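Charybdin (Charybdis maritima, PDB 2B7U) belongs to the ribosome-inactivating proteins, a family best known from plants, and folds as a single chain that combines a mixed beta sheet with many helices. Local coordinates at residues Leu46-Gln51 against Gln245-Arg250; Arg33-Trp38 against Leu240-Gln245; Ala123-Ile128 against Asn150-Ala155. One frame throughout, in Å; residues are numbered along the deposited sequence.

Interaction 1 of 3, residues Leu46-Gln51 against Gln245-Arg250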
ATOM      1  N   LEU A  46      10.080  -2.276  -7.142  1.00 14.38           N
ATOM      2  CA  LEU A  46      10.514  -1.611  -5.908  1.00 14.71           C
ATOM      3  C   LEU A  46      11.947  -2.003  -5.569  1.00 14.89           C
ATOM      4  O   LEU A  46      12.452  -3.059  -6.002  1.00 14.78           O
ATOM      5  CB  LEU A  46       9.598  -2.002  -4.765  1.00 14.34           C
ATOM      6  CG  LEU A  46       8.172  -1.476  -4.922  1.00 14.35           C
ATOM      7  CD1 LEU A  46       7.230  -2.136  -3.943  1.00 14.93           C
ATOM      8  CD2 LEU A  46       8.092   0.014  -4.776  1.00 17.26           C
ATOM      9  N   PRO A  47      12.607  -1.166  -4.758  1.00 15.77           N
ATOM     10  CA  PRO A  47      13.941  -1.534  -4.306  1.00 17.75           C
ATOM     11  C   PRO A  47      13.959  -2.820  -3.508  1.00 19.81           C
ATOM     12  O   PRO A  47      12.967  -3.160  -2.910  1.00 18.45           O
ATOM     13  CB  PRO A  47      14.366  -0.379  -3.406  1.00 17.44           C
ATOM     14  CG  PRO A  47      13.240   0.528  -3.282  1.00 17.78           C
ATOM     15  CD  PRO A  47      12.135   0.111  -4.207  1.00 15.70           C
ATOM     16  N   LEU A  48      15.079  -3.529  -3.590  1.00 24.44           N
ATOM     17  CA  LEU A  48      15.507  -4.590  -2.667  1.00 29.37           C
ATOM     18  C   LEU A  48      16.786  -5.314  -3.115  1.00 33.32           C
ATOM     19  O   LEU A  48      16.851  -6.545  -3.327  1.00 35.00           O
ATOM     20  CB  LEU A  48      14.415  -5.527  -2.174  1.00 30.35           C
ATOM     21  CG  LEU A  48      13.669  -5.083  -0.927  1.00 30.13           C
ATOM     22  CD1 LEU A  48      13.362  -6.173   0.050  1.00 31.19           C
ATOM     23  CD2 LEU A  48      14.432  -3.933  -0.215  1.00 29.96           C
ATOM     24  N   TYR A  49      17.798  -4.458  -3.234  1.00 38.57           N
ATOM     25  CA  TYR A  49      19.219  -4.797  -3.192  1.00 41.74           C
ATOM     26  C   TYR A  49      19.682  -4.451  -1.762  1.00 43.94           C
ATOM     27  O   TYR A  49      20.373  -5.245  -1.100  1.00 44.79           O
ATOM     28  CB  TYR A  49      20.002  -3.993  -4.251  1.00 42.80           C
ATOM     29  CG  TYR A  49      19.403  -2.628  -4.573  1.00 43.99           C
ATOM     30  CD1 TYR A  49      18.291  -2.508  -5.418  1.00 45.41           C
ATOM     31  CD2 TYR A  49      19.930  -1.464  -4.016  1.00 45.62           C
ATOM     32  CE1 TYR A  49      17.725  -1.274  -5.701  1.00 44.71           C
ATOM     33  CE2 TYR A  49      19.373  -0.216  -4.295  1.00 45.34           C
ATOM     34  CZ  TYR A  49      18.275  -0.125  -5.140  1.00 45.10           C
ATOM     35  OH  TYR A  49      17.740   1.121  -5.414  1.00 45.03           O
ATOM     36  N   ASN A  50      19.289  -3.258  -1.304  1.00 46.07           N
ATOM     37  CA  ASN A  50      19.293  -2.883   0.121  1.00 47.44           C
ATOM     38  C   ASN A  50      18.517  -3.882   0.983  1.00 48.50           C
ATOM     39  O   ASN A  50      17.480  -4.393   0.566  1.00 49.24           O
ATOM     40  CB  ASN A  50      18.705  -1.471   0.315  1.00 47.72           C
ATOM     41  CG  ASN A  50      17.391  -1.244  -0.461  1.00 48.07           C
ATOM     42  OD1 ASN A  50      16.299  -1.572   0.020  1.00 47.45           O
ATOM     43  ND2 ASN A  50      17.499  -0.644  -1.650  1.00 47.75           N
ATOM     44  N   GLN A  51      19.013  -4.142   2.190  1.00 49.27           N
ATOM     45  CA  GLN A  51      18.463  -5.199   3.044  1.00 49.70           C
ATOM     46  C   GLN A  51      18.861  -4.927   4.502  1.00 49.65           C
ATOM     47  O   GLN A  51      19.255  -3.801   4.836  1.00 49.93           O
ATOM     48  CB  GLN A  51      18.979  -6.576   2.569  1.00 49.95           C
ATOM     49  CG  GLN A  51      18.165  -7.255   1.446  1.00 50.49           C
ATOM     50  CD  GLN A  51      18.799  -8.563   0.976  1.00 50.76           C
ATOM     51  OE1 GLN A  51      19.045  -9.476   1.772  1.00 52.80           O
ATOM     52  NE2 GLN A  51      19.068  -8.656  -0.318  1.00 51.57           N
ATOM     53  N   GLN A 245      10.208  -6.698  -4.719  1.00 13.49           N
ATOM     54  CA  GLN A 245      11.463  -7.369  -5.123  1.00 14.92           C
ATOM     55  C   GLN A 245      12.102  -8.085  -3.941  1.00 14.96           C
ATOM     56  O   GLN A 245      12.926  -7.521  -3.242  1.00 15.91           O
ATOM     57  CB  GLN A 245      12.449  -6.356  -5.720  1.00 14.95           C
ATOM     58  CG  GLN A 245      13.652  -7.043  -6.333  1.00 17.03           C
ATOM     59  CD  GLN A 245      14.660  -6.114  -6.969  1.00 16.25           C
ATOM     60  OE1 GLN A 245      15.540  -6.605  -7.684  1.00 19.19           O
ATOM     61  NE2 GLN A 245      14.545  -4.786  -6.741  1.00 15.21           N
ATOM     62  N   HIS A 246      11.718  -9.339  -3.732  1.00 15.63           N
ATOM     63  CA  HIS A 246      12.305 -10.165  -2.690  1.00 17.15           C
ATOM     64  C   HIS A 246      13.742 -10.599  -3.085  1.00 16.37           C
ATOM     65  O   HIS A 246      14.004 -10.909  -4.242  1.00 16.29           O
ATOM     66  CB  HIS A 246      11.413 -11.388  -2.459  1.00 18.10           C
ATOM     67  CG  HIS A 246      11.800 -12.195  -1.263  1.00 20.67           C
ATOM     68  ND1 HIS A 246      11.094 -12.166  -0.078  1.00 26.33           N
ATOM     69  CD2 HIS A 246      12.837 -13.035  -1.062  1.00 20.37           C
ATOM     70  CE1 HIS A 246      11.685 -12.956   0.799  1.00 24.57           C
ATOM     71  NE2 HIS A 246      12.739 -13.503   0.226  1.00 27.08           N
ATOM     72  N   PRO A 247      14.699 -10.578  -2.141  1.00 17.94           N
ATOM     73  CA  PRO A 247      16.079 -11.012  -2.439  1.00 18.64           C
ATOM     74  C   PRO A 247      16.234 -12.391  -3.079  1.00 18.50           C
ATOM     75  O   PRO A 247      17.179 -12.613  -3.827  1.00 17.83           O
ATOM     76  CB  PRO A 247      16.757 -11.010  -1.068  1.00 19.55           C
ATOM     77  CG  PRO A 247      16.017 -10.007  -0.307  1.00 20.46           C
ATOM     78  CD  PRO A 247      14.584 -10.082  -0.756  1.00 19.01           C
ATOM     79  N   ASP A 248      15.353 -13.327  -2.755  1.00 17.98           N
ATOM     80  CA  ASP A 248      15.375 -14.648  -3.401  1.00 18.31           C
ATOM     81  C   ASP A 248      15.262 -14.572  -4.925  1.00 18.17           C
ATOM     82  O   ASP A 248      15.696 -15.485  -5.616  1.00 17.67           O
ATOM     83  CB  ASP A 248      14.265 -15.555  -2.883  1.00 19.81           C
ATOM     84  CG  ASP A 248      14.471 -16.010  -1.426  1.00 23.78           C
ATOM     85  OD1 ASP A 248      13.543 -16.689  -0.918  1.00 30.52           O
ATOM     86  OD2 ASP A 248      15.519 -15.716  -0.803  1.00 28.24           O
ATOM     87  N   THR A 249      14.699 -13.493  -5.462  1.00 16.41           N
ATOM     88  CA  THR A 249      14.575 -13.352  -6.919  1.00 17.76           C
ATOM     89  C   THR A 249      15.924 -13.116  -7.602  1.00 18.35           C
ATOM     90  O   THR A 249      16.029 -13.266  -8.853  1.00 18.18           O
ATOM     91  CB  THR A 249      13.579 -12.238  -7.296  1.00 17.32           C
ATOM     92  OG1 THR A 249      14.075 -10.985  -6.824  1.00 17.21           O
ATOM     93  CG2 THR A 249      12.205 -12.512  -6.710  1.00 15.32           C
ATOM     94  N   ARG A 250      16.940 -12.778  -6.804  1.00 19.97           N
ATOM     95  CA  ARG A 250      18.294 -12.485  -7.292  1.00 21.62           C
ATOM     96  C   ARG A 250      19.242 -13.644  -6.981  1.00 21.49           C
ATOM     97  O   ARG A 250      20.445 -13.546  -7.285  1.00 23.19           O
ATOM     98  CB  ARG A 250      18.835 -11.212  -6.640  1.00 22.28           C
ATOM     99  CG  ARG A 250      17.785 -10.199  -6.274  1.00 26.08           C
ATOM    100  CD  ARG A 250      17.837  -8.979  -7.106  1.00 27.83           C
ATOM    101  NE  ARG A 250      19.072  -8.268  -6.860  1.00 28.57           N
ATOM    102  CZ  ARG A 250      19.299  -6.984  -7.124  1.00 27.57           C
ATOM    103  NH1 ARG A 250      18.370  -6.196  -7.622  1.00 28.28           N
ATOM    104  NH2 ARG A 250      20.491  -6.491  -6.868  1.00 26.02           N
TER
HETATM  105  O   HOH W   1      10.727  -4.819  -2.780  1.00 16.25           O
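Q245 reaches the backbone of L46 with its amide. NE2 donates to L46 O at 2.8 Å, lying in the plane of that carbonyl, and the bond is bent, with an N-H...O angle of 143°. CG of Q245 is anti to the backbone N (chi1 -171°), and the chain beyond it is extended, which carries the amide across to 46-51. A water adds a second polar link: it donates to P47 O at 2.8 Å and accepts from Q245 N. At the other end of the amide, OE1 accepts from R250 NH1 at 2.9 Å; the oxygen lies near the guanidinium plane, whereas the donor stands above the plane of the Q245 carbonyl. The remaining contacts are van der Waals. One is an apolar pair, L48 CD1 4.2 Å from P247 CD; in the others polar groups lie on carbon. The Q51 amide slides past the proline in the opposite direction, Q51 NE2 3.3 Å from P247 CG, and R250 NH2 rests 3.7 Å from Y49 CB. L210 of helix 202-214 also touches Q245. With its donor and acceptor ends both engaged, the buried amide of Q245 has a defined flip, while L48 O is buried without a partner.

Interaction 2 of 3, residues Arg33-Trp38 against Leu240-Gln245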
ATOM      1  N   ARG A  33       5.791   5.836 -10.241  1.00 15.86           N
ATOM      2  CA  ARG A  33       7.021   6.277 -10.850  1.00 17.05           C
ATOM      3  C   ARG A  33       8.052   6.698  -9.794  1.00 16.01           C
ATOM      4  O   ARG A  33       9.227   6.402  -9.942  1.00 15.55           O
ATOM      5  CB  ARG A  33       6.725   7.432 -11.799  1.00 17.28           C
ATOM      6  CG  ARG A  33       7.904   7.948 -12.513  1.00 21.32           C
ATOM      7  CD  ARG A  33       7.492   9.225 -13.211  0.50 24.62           C
ATOM      8  NE  ARG A  33       7.710   9.206 -14.653  0.50 25.78           N
ATOM      9  CZ  ARG A  33       8.392  10.120 -15.335  0.50 27.31           C
ATOM     10  NH1 ARG A  33       8.501   9.996 -16.647  0.50 27.13           N
ATOM     11  NH2 ARG A  33       8.967  11.156 -14.730  0.50 28.77           N
ATOM     12  N   SER A  34       7.602   7.387  -8.744  1.00 16.65           N
ATOM     13  CA  SER A  34       8.479   7.873  -7.673  1.00 16.79           C
ATOM     14  C   SER A  34       9.080   6.716  -6.904  1.00 17.33           C
ATOM     15  O   SER A  34      10.199   6.802  -6.419  1.00 18.05           O
ATOM     16  CB  SER A  34       7.735   8.765  -6.690  1.00 17.31           C
ATOM     17  OG  SER A  34       7.371  10.002  -7.299  1.00 19.61           O
ATOM     18  N   LEU A  35       8.326   5.635  -6.807  1.00 16.94           N
ATOM     19  CA  LEU A  35       8.764   4.467  -6.042  1.00 17.11           C
ATOM     20  C   LEU A  35       9.715   3.558  -6.797  1.00 17.52           C
ATOM     21  O   LEU A  35      10.434   2.738  -6.196  1.00 17.64           O
ATOM     22  CB  LEU A  35       7.546   3.652  -5.601  1.00 17.65           C
ATOM     23  CG  LEU A  35       6.607   4.279  -4.574  1.00 17.60           C
ATOM     24  CD1 LEU A  35       5.225   3.608  -4.529  1.00 17.47           C
ATOM     25  CD2 LEU A  35       7.241   4.280  -3.174  1.00 19.16           C
ATOM     26  N   ALA A  36       9.677   3.631  -8.122  1.00 17.29           N
ATOM     27  CA  ALA A  36      10.405   2.695  -8.964  1.00 17.73           C
ATOM     28  C   ALA A  36      11.907   2.736  -8.770  1.00 19.16           C
ATOM     29  O   ALA A  36      12.490   3.821  -8.601  1.00 20.48           O
ATOM     30  CB  ALA A  36      10.122   2.982 -10.410  1.00 17.98           C
ATOM     31  N   THR A  37      12.530   1.574  -8.841  1.00 20.36           N
ATOM     32  CA  THR A  37      13.990   1.506  -9.043  1.00 22.53           C
ATOM     33  C   THR A  37      14.348   1.122 -10.452  1.00 22.17           C
ATOM     34  O   THR A  37      15.266   1.674 -11.023  1.00 23.63           O
ATOM     35  CB  THR A  37      14.691   0.517  -8.084  1.00 22.96           C
ATOM     36  OG1 THR A  37      14.423  -0.845  -8.496  1.00 25.46           O
ATOM     37  CG2 THR A  37      14.289   0.784  -6.716  1.00 25.54           C
ATOM     38  N   TRP A  38      13.627   0.160 -11.012  1.00 22.20           N
ATOM     39  CA  TRP A  38      13.802  -0.306 -12.374  1.00 21.74           C
ATOM     40  C   TRP A  38      12.454  -0.785 -12.843  1.00 19.36           C
ATOM     41  O   TRP A  38      11.469  -0.617 -12.129  1.00 20.06           O
ATOM     42  CB  TRP A  38      14.799  -1.425 -12.484  1.00 21.88           C
ATOM     43  CG  TRP A  38      14.440  -2.719 -11.710  1.00 23.71           C
ATOM     44  CD1 TRP A  38      14.426  -2.858 -10.356  1.00 23.90           C
ATOM     45  CD2 TRP A  38      14.131  -4.031 -12.252  1.00 24.33           C
ATOM     46  NE1 TRP A  38      14.097  -4.154 -10.012  1.00 23.09           N
ATOM     47  CE2 TRP A  38      13.907  -4.891 -11.157  1.00 24.35           C
ATOM     48  CE3 TRP A  38      13.989  -4.553 -13.551  1.00 21.10           C
ATOM     49  CZ2 TRP A  38      13.579  -6.259 -11.329  1.00 23.51           C
ATOM     50  CZ3 TRP A  38      13.630  -5.890 -13.709  1.00 21.49           C
ATOM     51  CH2 TRP A  38      13.468  -6.733 -12.602  1.00 22.99           C
ATOM     52  N   LEU A 240      -0.616  -5.895 -11.973  1.00 11.99           N
ATOM     53  CA  LEU A 240       0.157  -5.159 -10.981  1.00 12.17           C
ATOM     54  C   LEU A 240       0.540  -3.767 -11.449  1.00 12.60           C
ATOM     55  O   LEU A 240       0.924  -3.551 -12.585  1.00 13.19           O
ATOM     56  CB  LEU A 240       1.443  -5.904 -10.591  1.00 13.18           C
ATOM     57  CG  LEU A 240       1.247  -6.994  -9.536  1.00 15.22           C
ATOM     58  CD1 LEU A 240       0.408  -8.147 -10.042  1.00 14.96           C
ATOM     59  CD2 LEU A 240       2.554  -7.525  -8.938  1.00 16.30           C
ATOM     60  N   GLY A 241       0.378  -2.812 -10.571  1.00 12.04           N
ATOM     61  CA  GLY A 241       0.862  -1.467 -10.774  1.00 11.66           C
ATOM     62  C   GLY A 241       2.320  -1.258 -10.440  1.00 12.10           C
ATOM     63  O   GLY A 241       2.976  -0.338 -10.949  1.00 12.02           O
ATOM     64  N   ILE A 242       2.816  -2.075  -9.512  1.00 12.94           N
ATOM     65  CA  ILE A 242       4.200  -2.039  -9.059  1.00 13.57           C
ATOM     66  C   ILE A 242       4.500  -3.411  -8.437  1.00 12.92           C
ATOM     67  O   ILE A 242       3.596  -4.082  -7.934  1.00 12.94           O
ATOM     68  CB  ILE A 242       4.461  -0.803  -8.117  1.00 14.02           C
ATOM     69  CG1 ILE A 242       5.971  -0.569  -7.933  1.00 15.32           C
ATOM     70  CG2 ILE A 242       3.745  -0.975  -6.801  1.00 14.80           C
ATOM     71  CD1 ILE A 242       6.293   0.845  -7.597  1.00 16.59           C
ATOM     72  N   VAL A 243       5.748  -3.834  -8.530  1.00 12.76           N
ATOM     73  CA  VAL A 243       6.176  -5.188  -8.180  1.00 11.78           C
ATOM     74  C   VAL A 243       7.136  -5.207  -6.993  1.00 12.36           C
ATOM     75  O   VAL A 243       8.124  -4.485  -7.015  1.00 12.57           O
ATOM     76  CB  VAL A 243       6.860  -5.850  -9.401  1.00 12.80           C
ATOM     77  CG1 VAL A 243       7.233  -7.258  -9.078  1.00 13.58           C
ATOM     78  CG2 VAL A 243       5.953  -5.761 -10.644  1.00 14.80           C
ATOM     79  N   GLU A 244       6.874  -6.032  -5.974  1.00 12.45           N
ATOM     80  CA  GLU A 244       7.810  -6.189  -4.867  1.00 14.01           C
ATOM     81  C   GLU A 244       9.043  -6.964  -5.314  1.00 13.17           C
ATOM     82  O   GLU A 244       8.927  -7.818  -6.174  1.00 13.00           O
ATOM     83  CB  GLU A 244       7.131  -6.960  -3.729  1.00 14.18           C
ATOM     84  CG  GLU A 244       7.824  -6.771  -2.436  1.00 15.64           C
ATOM     85  CD  GLU A 244       7.281  -7.611  -1.331  1.00 17.97           C
ATOM     86  OE1 GLU A 244       7.130  -8.819  -1.520  1.00 21.08           O
ATOM     87  OE2 GLU A 244       7.056  -7.055  -0.220  1.00 21.63           O
ATOM     88  N   GLN A 245      10.208  -6.698  -4.719  1.00 13.49           N
ATOM     89  CA  GLN A 245      11.463  -7.369  -5.123  1.00 14.92           C
ATOM     90  C   GLN A 245      12.102  -8.085  -3.941  1.00 14.96           C
ATOM     91  O   GLN A 245      12.926  -7.521  -3.242  1.00 15.91           O
ATOM     92  CB  GLN A 245      12.449  -6.356  -5.720  1.00 14.95           C
ATOM     93  CG  GLN A 245      13.652  -7.043  -6.333  1.00 17.03           C
ATOM     94  CD  GLN A 245      14.660  -6.114  -6.969  1.00 16.25           C
ATOM     95  OE1 GLN A 245      15.540  -6.605  -7.684  1.00 19.19           O
ATOM     96  NE2 GLN A 245      14.545  -4.786  -6.741  1.00 15.21           N
TER
HETATM   97  O   HOH W   2      16.550  -3.062  -7.827  1.00 23.47           O
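L35, on the last turn of helix 21-35, overlaps I242: its CB meets the terminal methyl CD1 at 3.7 Å. CG1 of I242 is anti to the backbone N (chi1 -166°), and CD1 continues outward from it to the leucine. Around this apolar pair, F10 of strand 7-15 and L78 touch L35, and P44 touches I242. A36 is the first residue to leave helical geometry, and from here the chain turns into the short strand that begins at W38. The indole of W38 meets Q245 at its edge: NE1 is 3.4 Å from Q245 NE2, which lies in the ring plane, and the ring and amide planes are 54° apart. Both atoms are donors, so this is a van der Waals approach without a hydrogen bond. Q245 NE2 spends its hydrogens in other directions, on L46 O and on a water at 2.9 Å. The same water lies 3.1 Å from T37 OG1, whose hydroxyl is also hydrogen-bonded to V45 O. Between the two contact points, V243 makes backbone hydrogen bonds with P44 and L46, so the late segment lies against the 38-40/43-45 beta hairpin. Within this ribosome-inactivating protein fold, the end of helix 21-35 leads directly into that hairpin, and the loop 240-245 packs on both.

Interaction 3 of 3, residues Ala123-Ile128 against Asn150-Ala155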
ATOM      1  N   ALA A 123      -8.585  -3.972  15.655  1.00 15.94           N
ATOM      2  CA  ALA A 123      -8.490  -2.680  16.345  1.00 15.96           C
ATOM      3  C   ALA A 123      -9.627  -1.755  15.924  1.00 16.22           C
ATOM      4  O   ALA A 123     -10.194  -1.035  16.738  1.00 16.87           O
ATOM      5  CB  ALA A 123      -7.140  -2.023  16.080  1.00 16.37           C
ATOM      6  N   ALA A 124      -9.965  -1.786  14.636  1.00 16.11           N
ATOM      7  CA  ALA A 124     -11.084  -0.999  14.127  1.00 16.44           C
ATOM      8  C   ALA A 124     -12.442  -1.553  14.548  1.00 17.77           C
ATOM      9  O   ALA A 124     -13.459  -0.850  14.483  1.00 18.30           O
ATOM     10  CB  ALA A 124     -11.014  -0.922  12.614  1.00 16.71           C
ATOM     11  N   GLN A 125     -12.445  -2.794  15.020  1.00 18.88           N
ATOM     12  CA  GLN A 125     -13.664  -3.546  15.323  1.00 20.48           C
ATOM     13  C   GLN A 125     -14.630  -3.484  14.135  1.00 20.99           C
ATOM     14  O   GLN A 125     -15.845  -3.325  14.307  1.00 22.18           O
ATOM     15  CB  GLN A 125     -14.284  -3.064  16.637  1.00 20.21           C
ATOM     16  CG  GLN A 125     -13.275  -3.122  17.782  1.00 20.22           C
ATOM     17  CD  GLN A 125     -13.815  -2.615  19.105  1.00 22.08           C
ATOM     18  OE1 GLN A 125     -14.989  -2.252  19.212  1.00 24.11           O
ATOM     19  NE2 GLN A 125     -12.956  -2.602  20.127  1.00 24.05           N
ATOM     20  N   GLN A 126     -14.061  -3.614  12.935  1.00 22.64           N
ATOM     21  CA  GLN A 126     -14.814  -3.475  11.691  1.00 23.83           C
ATOM     22  C   GLN A 126     -14.038  -4.156  10.576  1.00 24.29           C
ATOM     23  O   GLN A 126     -12.820  -4.021  10.513  1.00 22.99           O
ATOM     24  CB  GLN A 126     -15.018  -1.999  11.348  1.00 24.40           C
ATOM     25  CG  GLN A 126     -15.889  -1.781  10.104  1.00 24.94           C
ATOM     26  CD  GLN A 126     -16.422  -0.361   9.973  1.00 25.52           C
ATOM     27  OE1 GLN A 126     -16.009   0.550  10.689  1.00 29.46           O
ATOM     28  NE2 GLN A 126     -17.352  -0.169   9.049  1.00 26.97           N
ATOM     29  N   ASP A 127     -14.761  -4.868   9.710  1.00 25.20           N
ATOM     30  CA  ASP A 127     -14.159  -5.628   8.606  1.00 26.10           C
ATOM     31  C   ASP A 127     -13.721  -4.723   7.449  1.00 25.40           C
ATOM     32  O   ASP A 127     -14.377  -3.716   7.152  1.00 24.90           O
ATOM     33  CB  ASP A 127     -15.153  -6.670   8.090  1.00 27.02           C
ATOM     34  CG  ASP A 127     -15.532  -7.700   9.150  1.00 31.45           C
ATOM     35  OD1 ASP A 127     -16.724  -8.105   9.192  1.00 37.49           O
ATOM     36  OD2 ASP A 127     -14.637  -8.104   9.940  1.00 36.53           O
ATOM     37  N   ILE A 128     -12.618  -5.088   6.796  1.00 25.01           N
ATOM     38  CA  ILE A 128     -12.102  -4.319   5.655  1.00 25.67           C
ATOM     39  C   ILE A 128     -13.182  -4.152   4.582  1.00 25.46           C
ATOM     40  O   ILE A 128     -13.315  -3.081   3.992  1.00 26.37           O
ATOM     41  CB  ILE A 128     -10.801  -4.959   5.059  1.00 25.88           C
ATOM     42  CG1 ILE A 128      -9.554  -4.329   5.684  1.00 28.00           C
ATOM     43  CG2 ILE A 128     -10.666  -4.747   3.551  1.00 26.90           C
ATOM     44  CD1 ILE A 128      -9.495  -4.425   7.149  1.00 28.34           C
ATOM     45  N   ASN A 150      -8.518   7.870  19.713  1.00 19.50           N
ATOM     46  CA  ASN A 150      -9.353   6.694  19.846  1.00 19.36           C
ATOM     47  C   ASN A 150      -8.821   5.592  18.940  1.00 19.13           C
ATOM     48  O   ASN A 150      -8.639   5.800  17.739  1.00 19.57           O
ATOM     49  CB  ASN A 150     -10.789   7.030  19.460  1.00 19.07           C
ATOM     50  CG  ASN A 150     -11.708   5.838  19.578  1.00 21.80           C
ATOM     51  OD1 ASN A 150     -11.958   5.158  18.597  1.00 21.56           O
ATOM     52  ND2 ASN A 150     -12.199   5.566  20.786  1.00 24.95           N
ATOM     53  N   THR A 151      -8.573   4.426  19.510  1.00 19.23           N
ATOM     54  CA  THR A 151      -8.008   3.313  18.756  1.00 19.31           C
ATOM     55  C   THR A 151      -8.830   2.929  17.545  1.00 18.89           C
ATOM     56  O   THR A 151      -8.269   2.732  16.467  1.00 18.34           O
ATOM     57  CB  THR A 151      -7.816   2.080  19.653  1.00 19.66           C
ATOM     58  OG1 THR A 151      -6.868   2.412  20.671  1.00 23.11           O
ATOM     59  CG2 THR A 151      -7.303   0.885  18.864  1.00 20.13           C
ATOM     60  N   ARG A 152     -10.143   2.768  17.711  1.00 19.46           N
ATOM     61  CA  ARG A 152     -11.031   2.412  16.576  1.00 20.20           C
ATOM     62  C   ARG A 152     -10.930   3.406  15.420  1.00 19.90           C
ATOM     63  O   ARG A 152     -10.786   2.997  14.262  1.00 18.06           O
ATOM     64  CB  ARG A 152     -12.501   2.352  16.986  1.00 22.19           C
ATOM     65  CG  ARG A 152     -12.940   1.139  17.734  1.00 25.66           C
ATOM     66  CD  ARG A 152     -14.405   0.862  17.394  1.00 31.68           C
ATOM     67  NE  ARG A 152     -15.211   0.566  18.565  1.00 35.96           N
ATOM     68  CZ  ARG A 152     -16.545   0.526  18.564  1.00 37.69           C
ATOM     69  NH1 ARG A 152     -17.235   0.768  17.443  1.00 39.14           N
ATOM     70  NH2 ARG A 152     -17.198   0.244  19.688  1.00 37.73           N
ATOM     71  N   ASP A 153     -11.045   4.703  15.741  1.00 19.01           N
ATOM     72  CA  ASP A 153     -10.997   5.772  14.741  1.00 19.55           C
ATOM     73  C   ASP A 153      -9.657   5.732  14.006  1.00 17.57           C
ATOM     74  O   ASP A 153      -9.597   5.896  12.773  1.00 17.63           O
ATOM     75  CB  ASP A 153     -11.085   7.155  15.388  1.00 20.45           C
ATOM     76  CG  ASP A 153     -12.480   7.531  15.889  1.00 24.60           C
ATOM     77  OD1 ASP A 153     -13.468   6.880  15.541  1.00 30.00           O
ATOM     78  OD2 ASP A 153     -12.569   8.539  16.636  1.00 31.64           O
ATOM     79  N   ARG A 154      -8.574   5.533  14.761  1.00 16.42           N
ATOM     80  CA  ARG A 154      -7.241   5.517  14.156  1.00 15.49           C
ATOM     81  C   ARG A 154      -7.093   4.335  13.215  1.00 15.27           C
ATOM     82  O   ARG A 154      -6.657   4.489  12.063  1.00 15.04           O
ATOM     83  CB  ARG A 154      -6.152   5.449  15.214  1.00 15.44           C
ATOM     84  CG  ARG A 154      -6.057   6.690  16.086  1.00 15.69           C
ATOM     85  CD  ARG A 154      -5.127   6.419  17.266  1.00 15.31           C
ATOM     86  NE  ARG A 154      -4.648   7.672  17.858  1.00 15.63           N
ATOM     87  CZ  ARG A 154      -3.721   7.765  18.807  1.00 15.32           C
ATOM     88  NH1 ARG A 154      -3.215   6.690  19.394  1.00 15.09           N
ATOM     89  NH2 ARG A 154      -3.297   8.967  19.183  1.00 16.74           N
ATOM     90  N   ALA A 155      -7.467   3.159  13.697  1.00 15.15           N
ATOM     91  CA  ALA A 155      -7.315   1.937  12.902  1.00 14.94           C
ATOM     92  C   ALA A 155      -8.198   1.977  11.648  1.00 15.43           C
ATOM     93  O   ALA A 155      -7.755   1.621  10.538  1.00 15.10           O
ATOM     94  CB  ALA A 155      -7.629   0.729  13.736  1.00 15.23           C
TER
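A Schellman motif that ends helix 117-124 meets the N-capped start of helix 151-170, and the two backbones come close, with A124 CA 4.2 Å from R152 CA. Q125, at positive phi, is the C-prime residue of the Schellman motif, whose wider turn is closed by Q126 N bonding to A121 O. On the other side N150 is the N-cap: its OD1 accepts from D153 N at 3.0 Å, on a lone pair and with an N-H...O angle of 163°. Small side chains allow the approach. A155 CB fits against A123 CB at 3.6 Å and also touches A124 CB at 3.9 Å, while CG2 of T151 touches A123 CB as well, at 4.0 Å. A CA-H...O contact joins R152 CA to A123 O. From here R152 bends at chi2 and chi3 over the end of the first helix, its CD 3.5 Å from A124 O. Q125, extended beyond CG, reaches toward R152 and crosses it at about a right angle. Its OE1 stands over one face of the guanidinium, 2.9 Å from R152 NE, and the angle there is too poor for a hydrogen bond. I159 of helix 151-170 also touches A124, and nearby R156 NE bonds to Q126 OE1. Methyl-to-methyl packing therefore holds the inner side, whereas on the outer side backbone oxygens meet the carbon stem of R152 and the single oxygen Q125 OE1 lies over its guanidinium, an attraction that is probably electrostatic and less directional than a hydrogen bond.

How the interactions relate
Interactions 1 and 2 form one continuous region, their centres 12 Å apart, and share Q245. They touch directly: L46 N is 3.0 Å from V243 O, a probable hydrogen bond, and the L46 methyl CD2 packs 3.4 Å from I242 CD1. T37 of interaction 2 also reaches interaction 1, its CG2 lying against P47 and Y49. Their segments alternate along the sequence; the consecutive pieces 240-245 and 245-250 meet 33-38 and 46-51 in turn. Interaction 3 is separate, on the opposite side of the chain's centre; its centre is 32 Å from that of interaction 1 and 29 Å from that of interaction 2. In sequence it is nested inside the loops that both others close.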